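Local coordinates for beta-lactamase (Sebaldella termitidis, PDB 6N1N), which probably hydrolyses beta-lactam antibiotics to substituted beta-amino acids as a class D serine beta-lactamase, at residues Y125-V130 against S142-P147. Sequence-based numbering, arbitrary orientation.
Sequences YGNQIV and SLKISP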
loop_
_atom_site.group_PDB
_atom_site.type_symbol
_atom_site.label_atom_id
_atom_site.label_comp_id
_atom_site.label_asym_id
_atom_site.label_seq_id
_atom_site.Cartn_x
_atom_site.Cartn_y
_atom_site.Cartn_z
ATOM N N TYR A 125 -1.923 -10.271 7.582
ATOM C CA TYR A 125 -1.014 -9.227 7.122
ATOM C C TYR A 125 0.413 -9.708 7.295
ATOM O O TYR A 125 1.109 -9.386 8.263
ATOM C CB TYR A 125 -1.277 -7.919 7.839
ATOM C CG TYR A 125 -0.732 -6.725 7.057
ATOM C CD1 TYR A 125 -1.503 -6.099 6.074
ATOM C CD2 TYR A 125 0.563 -6.288 7.234
ATOM C CE1 TYR A 125 -1.010 -5.025 5.339
ATOM C CE2 TYR A 125 1.077 -5.210 6.498
ATOM C CZ TYR A 125 0.275 -4.578 5.561
ATOM O OH TYR A 125 0.777 -3.537 4.821
ATOM N N GLY A 126 0.865 -10.478 6.304
ATOM C CA GLY A 126 2.266 -10.861 6.240
ATOM C C GLY A 126 2.670 -11.747 7.400
ATOM O O GLY A 126 1.928 -12.644 7.821
ATOM N N ASN A 127 3.875 -11.502 7.939
ATOM C CA ASN A 127 4.331 -12.302 9.068
ATOM C C ASN A 127 3.669 -11.917 10.392
ATOM O O ASN A 127 3.869 -12.610 11.395
ATOM C CB ASN A 127 5.862 -12.225 9.204
ATOM C CG ASN A 127 6.371 -10.820 9.487
ATOM O OD1 ASN A 127 5.597 -9.889 9.714
ATOM N ND2 ASN A 127 7.710 -10.667 9.494
ATOM N N GLN A 128 2.867 -10.851 10.400
ATOM C CA GLN A 128 2.086 -10.423 11.562
ATOM C C GLN A 128 2.952 -10.115 12.774
ATOM O O GLN A 128 2.467 -10.185 13.902
ATOM C CB GLN A 128 1.027 -11.466 11.930
ATOM C CG GLN A 128 0.053 -11.746 10.789
ATOM C CD GLN A 128 -1.026 -12.748 11.147
ATOM O OE1 GLN A 128 -1.411 -12.869 12.305
ATOM N NE2 GLN A 128 -1.509 -13.491 10.146
ATOM N N ILE A 129 4.205 -9.712 12.554
ATOM C CA ILE A 129 5.135 -9.391 13.643
ATOM C C ILE A 129 5.019 -7.919 14.046
ATOM O O ILE A 129 5.091 -7.024 13.198
ATOM C CB ILE A 129 6.590 -9.709 13.243
ATOM C CG1 ILE A 129 6.780 -11.149 12.767
ATOM C CG2 ILE A 129 7.546 -9.397 14.419
ATOM C CD1 ILE A 129 6.505 -12.189 13.767
ATOM N N VAL A 130 4.893 -7.675 15.350
ATOM C CA VAL A 130 4.987 -6.346 15.966
ATOM C C VAL A 130 6.176 -6.373 16.921
ATOM O O VAL A 130 6.171 -7.143 17.885
ATOM C CB VAL A 130 3.697 -5.990 16.721
ATOM C CG1 VAL A 130 3.791 -4.645 17.409
ATOM C CG2 VAL A 130 2.485 -6.027 15.763
ATOM N N SER A 142 10.492 -5.272 11.275
ATOM C CA SER A 142 9.895 -6.381 12.020
ATOM C C SER A 142 8.759 -6.959 11.199
ATOM O O SER A 142 8.822 -8.118 10.741
ATOM C CB SER A 142 9.424 -5.922 13.403
ATOM O OG SER A 142 8.444 -4.905 13.362
ATOM N N LEU A 143 7.708 -6.180 10.989
ATOM C CA LEU A 143 6.606 -6.573 10.119
ATOM C C LEU A 143 7.045 -6.625 8.660
ATOM O O LEU A 143 7.708 -5.717 8.151
ATOM C CB LEU A 143 5.441 -5.595 10.284
ATOM C CG LEU A 143 4.176 -5.884 9.465
ATOM C CD1 LEU A 143 3.571 -7.231 9.843
ATOM C CD2 LEU A 143 3.119 -4.819 9.698
ATOM N N LYS A 144 6.684 -7.702 7.981
ATOM C CA LYS A 144 7.026 -7.858 6.579
ATOM C C LYS A 144 5.853 -8.523 5.867
ATOM O O LYS A 144 5.141 -9.324 6.471
ATOM C CB LYS A 144 8.284 -8.712 6.364
ATOM C CG LYS A 144 9.577 -8.158 6.987
ATOM C CD LYS A 144 10.785 -9.029 6.566
ATOM C CE LYS A 144 12.065 -8.671 7.297
ATOM N NZ LYS A 144 12.551 -7.316 6.950
ATOM N N ILE A 145 5.693 -8.222 4.577
ATOM C CA ILE A 145 4.570 -8.727 3.787
ATOM C C ILE A 145 4.996 -8.885 2.334
ATOM O O ILE A 145 5.854 -8.165 1.836
ATOM C CB ILE A 145 3.334 -7.795 3.918
ATOM C CG1 ILE A 145 2.117 -8.407 3.217
ATOM C CG2 ILE A 145 3.617 -6.374 3.369
ATOM C CD1 ILE A 145 0.816 -7.744 3.609
ATOM N N SER A 146 4.433 -9.909 1.659
ATOM C CA SER A 146 4.788 -10.114 0.260
ATOM C C SER A 146 3.806 -9.390 -0.645
ATOM O O SER A 146 2.710 -9.019 -0.217
ATOM C CB SER A 146 4.772 -11.594 -0.090
ATOM O OG SER A 146 3.435 -12.085 -0.123
ATOM N N PRO A 147 4.152 -9.216 -1.926
ATOM C CA PRO A 147 3.166 -8.647 -2.877
ATOM C C PRO A 147 1.877 -9.459 -3.003
ATOM O O PRO A 147 0.785 -8.888 -3.032
ATOM C CB PRO A 147 3.953 -8.608 -4.196
ATOM C CG PRO A 147 5.394 -8.462 -3.759
ATOM C CD PRO A 147 5.490 -9.352 -2.534
#
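Asn127 turns its carboxamide to the backbone of Ser142 to Lys144 and binds it through both ND2 and OD1. CG, held between the backbone N and the carbonyl carbon (chi1 62°), brings the amide to that backbone. ND2 donates to Ser142 O (3.0 Å); Ser142 O lies close to the Asn127 amide plane, and ND2 lies in the plane of that carbonyl. OD1 takes two backbone N-H groups from opposite faces of the amide: Lys144 N at 3.0 Å, and Ile129 N at 3.2 Å, which closes an Asx turn. A third bond across the contact runs from Asn127 N to Lys144 O (2.9 Å). Tyr125, Gly126 and Asn127 form the YGN motif of class D beta-lactamases, here folded into a type II' beta turn ending at Gln128. Gly126, with positive phi, brings its CA to 3.3 Å from Lys144 O in a CA-H...O contact. On the buried side, Ile145 sets CD1 over the centre of the Tyr125 ring, 3.6 Å from the centroid, in a CH-pi contact. CG1 of Ile145 is anti to the backbone N and chi2 (165°) extends the chain, which carries CD1 out to the ring. Leu143 CD2 approaches the same ring obliquely, 3.8 Å from Tyr125 CE2, while its CD1 packs against Asn127 OD1 and Tyr125 O. Phe53 and Phe153 meet the tyrosine edge-to-face, and its side chain lies about 9 Å from that of Ser51, the predicted acylated serine.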